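Local coordinates for protein immunoreactive 84kD antigen PG93 (Porphyromonas gingivalis, PDB 5M11) that serves as an essential surface component of the type IX secretion system and binds zinc and calcium ions, at residues E670-P683 against D743-I757. Residues are numbered along the deposited sequence; the frame is centred on the assembly and turned at random.
With CA (calcium ion), chain K.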
loop_
_atom_site.group_PDB
_atom_site.type_symbol
_atom_site.label_atom_id
_atom_site.label_comp_id
_atom_site.label_asym_id
_atom_site.label_seq_id
_atom_site.Cartn_x
_atom_site.Cartn_y
_atom_site.Cartn_z
ATOM N N GLU A 670 13.426 27.800 -6.582
ATOM C CA GLU A 670 13.359 26.497 -7.244
ATOM C C GLU A 670 14.760 25.906 -7.536
ATOM O O GLU A 670 14.931 24.687 -7.437
ATOM C CB GLU A 670 12.488 26.540 -8.519
ATOM C CG GLU A 670 12.932 27.480 -9.629
ATOM C CD GLU A 670 12.344 27.129 -10.983
ATOM O OE1 GLU A 670 12.796 26.129 -11.589
ATOM O OE2 GLU A 670 11.430 27.855 -11.439
ATOM N N LEU A 671 15.755 26.754 -7.842
ATOM C CA LEU A 671 17.106 26.271 -8.094
ATOM C C LEU A 671 18.040 26.586 -6.929
ATOM O O LEU A 671 19.202 26.182 -6.955
ATOM C CB LEU A 671 17.674 26.833 -9.406
ATOM C CG LEU A 671 17.089 26.289 -10.715
ATOM C CD1 LEU A 671 17.802 26.889 -11.897
ATOM C CD2 LEU A 671 17.166 24.765 -10.797
ATOM N N ASP A 672 17.522 27.248 -5.883
ATOM C CA ASP A 672 18.285 27.611 -4.686
ATOM C C ASP A 672 18.772 26.373 -3.911
ATOM O O ASP A 672 19.633 26.499 -3.035
ATOM C CB ASP A 672 17.442 28.507 -3.757
ATOM C CG ASP A 672 17.299 29.972 -4.159
ATOM O OD1 ASP A 672 16.801 30.769 -3.328
ATOM O OD2 ASP A 672 17.635 30.313 -5.324
ATOM N N GLY A 673 18.240 25.200 -4.254
ATOM C CA GLY A 673 18.598 23.947 -3.601
ATOM C C GLY A 673 19.548 23.025 -4.347
ATOM O O GLY A 673 19.702 21.873 -3.938
ATOM N N VAL A 674 20.205 23.491 -5.420
ATOM C CA VAL A 674 21.117 22.609 -6.165
ATOM C C VAL A 674 22.417 22.412 -5.340
ATOM O O VAL A 674 22.856 23.348 -4.671
ATOM C CB VAL A 674 21.385 23.095 -7.628
ATOM C CG1 VAL A 674 22.291 22.132 -8.384
ATOM C CG2 VAL A 674 20.076 23.280 -8.399
ATOM N N TYR A 675 22.989 21.179 -5.347
ATOM C CA TYR A 675 24.228 20.835 -4.632
ATOM C C TYR A 675 24.936 19.590 -5.225
ATOM O O TYR A 675 24.293 18.757 -5.856
ATOM C CB TYR A 675 23.955 20.637 -3.134
ATOM C CG TYR A 675 23.074 19.459 -2.791
ATOM C CD1 TYR A 675 23.605 18.317 -2.201
ATOM C CD2 TYR A 675 21.695 19.518 -2.973
ATOM C CE1 TYR A 675 22.790 17.249 -1.827
ATOM C CE2 TYR A 675 20.867 18.463 -2.590
ATOM C CZ TYR A 675 21.420 17.323 -2.028
ATOM O OH TYR A 675 20.611 16.261 -1.699
ATOM N N VAL A 676 26.262 19.486 -5.026
ATOM C CA VAL A 676 27.079 18.355 -5.495
ATOM C C VAL A 676 27.568 17.588 -4.297
ATOM O O VAL A 676 28.033 18.192 -3.328
ATOM C CB VAL A 676 28.305 18.732 -6.381
ATOM C CG1 VAL A 676 28.724 17.569 -7.264
ATOM C CG2 VAL A 676 28.084 19.983 -7.207
ATOM N N TYR A 677 27.518 16.262 -4.379
ATOM C CA TYR A 677 28.026 15.392 -3.339
ATOM C C TYR A 677 28.633 14.165 -4.004
ATOM O O TYR A 677 28.020 13.567 -4.896
ATOM C CB TYR A 677 26.976 15.040 -2.266
ATOM C CG TYR A 677 25.851 14.141 -2.717
ATOM C CD1 TYR A 677 25.906 12.766 -2.514
ATOM C CD2 TYR A 677 24.704 14.667 -3.298
ATOM C CE1 TYR A 677 24.852 11.932 -2.896
ATOM C CE2 TYR A 677 23.652 13.843 -3.706
ATOM C CZ TYR A 677 23.727 12.473 -3.502
ATOM O OH TYR A 677 22.690 11.664 -3.917
ATOM N N PRO A 678 29.873 13.814 -3.625
ATOM C CA PRO A 678 30.686 14.443 -2.579
ATOM C C PRO A 678 31.509 15.649 -3.070
ATOM O O PRO A 678 31.982 15.701 -4.210
ATOM C CB PRO A 678 31.574 13.291 -2.110
ATOM C CG PRO A 678 31.754 12.422 -3.330
ATOM C CD PRO A 678 30.544 12.635 -4.207
ATOM N N ASN A 679 31.652 16.637 -2.182
ATOM C CA ASN A 679 32.457 17.830 -2.397
ATOM C C ASN A 679 33.346 18.023 -1.147
ATOM O O ASN A 679 32.816 18.283 -0.062
ATOM C CB ASN A 679 31.609 19.064 -2.717
ATOM C CG ASN A 679 32.422 20.305 -3.042
ATOM O OD1 ASN A 679 33.648 20.274 -3.296
ATOM N ND2 ASN A 679 31.746 21.440 -3.046
ATOM N N PRO A 680 34.681 17.827 -1.263
ATOM C CA PRO A 680 35.440 17.508 -2.481
ATOM C C PRO A 680 35.349 16.033 -2.875
ATOM O O PRO A 680 35.003 15.193 -2.033
ATOM C CB PRO A 680 36.875 17.892 -2.091
ATOM C CG PRO A 680 36.941 17.605 -0.630
ATOM C CD PRO A 680 35.580 17.985 -0.100
ATOM N N LEU A 681 35.655 15.724 -4.162
ATOM C CA LEU A 681 35.681 14.351 -4.660
ATOM C C LEU A 681 37.089 13.775 -4.459
ATOM O O LEU A 681 38.027 14.136 -5.180
ATOM C CB LEU A 681 35.235 14.258 -6.126
ATOM C CG LEU A 681 35.333 12.856 -6.755
ATOM C CD1 LEU A 681 34.106 12.005 -6.439
ATOM C CD2 LEU A 681 35.549 12.954 -8.224
ATOM N N ARG A 682 37.221 12.882 -3.459
ATOM C CA ARG A 682 38.482 12.256 -3.053
ATOM C C ARG A 682 38.746 10.937 -3.804
ATOM O O ARG A 682 37.792 10.285 -4.229
ATOM C CB ARG A 682 38.478 12.017 -1.537
ATOM C CG ARG A 682 38.349 13.292 -0.726
ATOM C CD ARG A 682 38.416 13.034 0.759
ATOM N NE ARG A 682 39.111 14.126 1.442
ATOM C CZ ARG A 682 38.504 15.133 2.062
ATOM N NH1 ARG A 682 37.176 15.180 2.129
ATOM N NH2 ARG A 682 39.222 16.087 2.647
ATOM N N PRO A 683 40.029 10.504 -3.942
ATOM C CA PRO A 683 40.317 9.262 -4.688
ATOM C C PRO A 683 39.700 7.987 -4.098
ATOM O O PRO A 683 39.517 7.024 -4.847
ATOM C CB PRO A 683 41.850 9.183 -4.671
ATOM C CG PRO A 683 42.271 10.049 -3.551
ATOM C CD PRO A 683 41.286 11.164 -3.533
ATOM N N ASP A 743 17.199 26.738 -16.270
ATOM C CA ASP A 743 15.863 26.244 -16.562
ATOM C C ASP A 743 15.285 27.121 -17.688
ATOM O O ASP A 743 15.256 28.352 -17.559
ATOM C CB ASP A 743 14.951 26.131 -15.311
ATOM C CG ASP A 743 14.273 27.375 -14.776
ATOM O OD1 ASP A 743 14.960 28.409 -14.627
ATOM O OD2 ASP A 743 13.096 27.280 -14.390
ATOM N N PRO A 744 14.931 26.509 -18.847
ATOM C CA PRO A 744 14.434 27.324 -19.983
ATOM C C PRO A 744 13.118 28.055 -19.692
ATOM O O PRO A 744 12.899 29.144 -20.232
ATOM C CB PRO A 744 14.265 26.312 -21.124
ATOM C CG PRO A 744 14.298 24.967 -20.491
ATOM C CD PRO A 744 14.973 25.065 -19.169
ATOM N N VAL A 745 12.283 27.470 -18.800
ATOM C CA VAL A 745 10.956 27.923 -18.362
ATOM C C VAL A 745 10.970 29.271 -17.586
ATOM O O VAL A 745 10.177 30.157 -17.930
ATOM C CB VAL A 745 10.232 26.830 -17.538
ATOM C CG1 VAL A 745 9.379 25.952 -18.444
ATOM C CG2 VAL A 745 11.217 25.980 -16.728
ATOM N N SER A 746 11.837 29.423 -16.546
ATOM C CA SER A 746 11.926 30.652 -15.731
ATOM C C SER A 746 12.975 31.654 -16.257
ATOM O O SER A 746 12.945 32.823 -15.854
ATOM C CB SER A 746 12.232 30.311 -14.272
ATOM O OG SER A 746 12.916 31.342 -13.574
ATOM N N LYS A 747 13.899 31.187 -17.138
ATOM C CA LYS A 747 15.012 31.943 -17.733
ATOM C C LYS A 747 16.056 32.318 -16.646
ATOM O O LYS A 747 16.838 33.259 -16.825
ATOM C CB LYS A 747 14.533 33.183 -18.523
ATOM C CG LYS A 747 14.002 32.881 -19.920
ATOM C CD LYS A 747 13.990 34.155 -20.769
ATOM C CE LYS A 747 13.560 33.940 -22.202
ATOM N NZ LYS A 747 13.809 35.146 -23.042
ATOM N N LYS A 748 16.091 31.534 -15.541
ATOM C CA LYS A 748 17.022 31.706 -14.421
ATOM C C LYS A 748 18.120 30.623 -14.446
ATOM O O LYS A 748 17.898 29.495 -14.908
ATOM C CB LYS A 748 16.277 31.694 -13.071
ATOM C CG LYS A 748 16.984 32.483 -11.962
ATOM C CD LYS A 748 16.422 33.907 -11.786
ATOM C CE LYS A 748 17.281 34.989 -12.405
ATOM N NZ LYS A 748 16.707 36.344 -12.185
ATOM N N SER A 749 19.303 30.985 -13.938
ATOM C CA SER A 749 20.476 30.119 -13.886
ATOM C C SER A 749 20.985 29.915 -12.447
ATOM O O SER A 749 20.651 30.685 -11.541
ATOM C CB SER A 749 21.593 30.697 -14.752
ATOM O OG SER A 749 21.128 31.087 -16.035
ATOM N N LYS A 750 21.799 28.871 -12.250
ATOM C CA LYS A 750 22.421 28.552 -10.975
ATOM C C LYS A 750 23.837 28.025 -11.226
ATOM O O LYS A 750 24.037 26.982 -11.853
ATOM C CB LYS A 750 21.572 27.565 -10.156
ATOM C CG LYS A 750 22.019 27.401 -8.703
ATOM C CD LYS A 750 21.728 28.619 -7.826
ATOM C CE LYS A 750 22.111 28.364 -6.389
ATOM N NZ LYS A 750 21.697 29.479 -5.500
ATOM N N LEU A 751 24.818 28.790 -10.773
ATOM C CA LEU A 751 26.198 28.408 -10.938
ATOM C C LEU A 751 26.734 27.964 -9.602
ATOM O O LEU A 751 26.811 28.755 -8.658
ATOM C CB LEU A 751 27.020 29.556 -11.546
ATOM C CG LEU A 751 28.490 29.281 -11.887
ATOM C CD1 LEU A 751 28.655 28.050 -12.781
ATOM C CD2 LEU A 751 29.116 30.502 -12.536
ATOM N N ILE A 752 27.037 26.667 -9.507
ATOM C CA ILE A 752 27.568 26.067 -8.285
ATOM C C ILE A 752 28.904 25.364 -8.615
ATOM O O ILE A 752 29.090 24.865 -9.729
ATOM C CB ILE A 752 26.532 25.145 -7.582
ATOM C CG1 ILE A 752 26.264 23.850 -8.366
ATOM C CG2 ILE A 752 25.223 25.904 -7.267
ATOM C CD1 ILE A 752 25.905 22.713 -7.485
ATOM N N ARG A 753 29.842 25.374 -7.666
ATOM C CA ARG A 753 31.163 24.796 -7.880
ATOM C C ARG A 753 31.464 23.676 -6.884
ATOM O O ARG A 753 30.963 23.703 -5.756
ATOM C CB ARG A 753 32.237 25.893 -7.778
ATOM C CG ARG A 753 32.225 26.893 -8.914
ATOM C CD ARG A 753 32.857 28.200 -8.478
ATOM N NE ARG A 753 33.227 29.051 -9.613
ATOM C CZ ARG A 753 34.474 29.243 -10.043
ATOM N NH1 ARG A 753 35.496 28.647 -9.434
ATOM N NH2 ARG A 753 34.710 30.039 -11.079
ATOM N N PHE A 754 32.294 22.696 -7.305
ATOM C CA PHE A 754 32.760 21.563 -6.490
ATOM C C PHE A 754 34.234 21.264 -6.815
ATOM O O PHE A 754 34.690 21.517 -7.937
ATOM C CB PHE A 754 31.882 20.311 -6.668
ATOM C CG PHE A 754 32.071 19.586 -7.976
ATOM C CD1 PHE A 754 33.000 18.556 -8.093
ATOM C CD2 PHE A 754 31.327 19.936 -9.097
ATOM C CE1 PHE A 754 33.190 17.901 -9.311
ATOM C CE2 PHE A 754 31.493 19.260 -10.305
ATOM C CZ PHE A 754 32.424 18.250 -10.405
ATOM N N ALA A 755 34.964 20.707 -5.843
ATOM C CA ALA A 755 36.379 20.433 -6.010
ATOM C C ALA A 755 36.706 18.946 -6.196
ATOM O O ALA A 755 36.084 18.082 -5.571
ATOM C CB ALA A 755 37.132 20.968 -4.808
ATOM N N VAL A 756 37.701 18.675 -7.081
ATOM C CA VAL A 756 38.329 17.371 -7.330
ATOM C C VAL A 756 39.722 17.489 -6.709
ATOM O O VAL A 756 40.469 18.397 -7.077
ATOM C CB VAL A 756 38.359 16.931 -8.818
ATOM C CG1 VAL A 756 39.274 15.725 -9.011
ATOM C CG2 VAL A 756 36.953 16.620 -9.334
ATOM N N ILE A 757 40.035 16.647 -5.706
ATOM C CA ILE A 757 41.308 16.729 -4.977
ATOM C C ILE A 757 42.097 15.420 -5.054
ATOM O O ILE A 757 41.501 14.333 -5.043
ATOM C CB ILE A 757 41.111 17.181 -3.498
ATOM C CG1 ILE A 757 40.184 16.237 -2.692
ATOM C CG2 ILE A 757 40.614 18.621 -3.435
ATOM C CD1 ILE A 757 40.458 16.230 -1.176
HETATM CA CA CA K . 10.986 26.216 -13.154
#
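N679 and L681 meet A755 and I757 through three hydrogen bonds. N679 reaches the neighbouring strand through its amide, its chi1 of -176° carrying CG away from the backbone N, and OD1 accepts a hydrogen bond from A755 N at 2.9 Å, nearly straight (172°) though the donor stands above the carbonyl plane. A755 O then accepts from L681 N (2.8 Å), lying in the carbonyl plane. L681 O receives I757 N over a longer 3.3 Å, completing a single parallel bridge centred on L681 and V756. At the other end a calcium ion joins the carboxylates: both oxygens of E670 bind it at 2.4 Å, and D743 OD2 does so at 2.7 Å. Weak bonds from S746 N and K748 N also reach the D743 carboxylate. Between these ends the packing is largely apolar: V676 puts CG2 3.5 Å from I752 CD1 and CG1 over the F754 ring face, a CH-pi contact. Strand 675-677 is an edge of a sheet with 689-692 and 720-722, while 749-756 pairs with 735-742 in another; the axes of 675-677 and 749-756 approach to 7.3 Å at 18°, consistent with a beta-sandwich, stitched at one edge by the L681-V756 bridge.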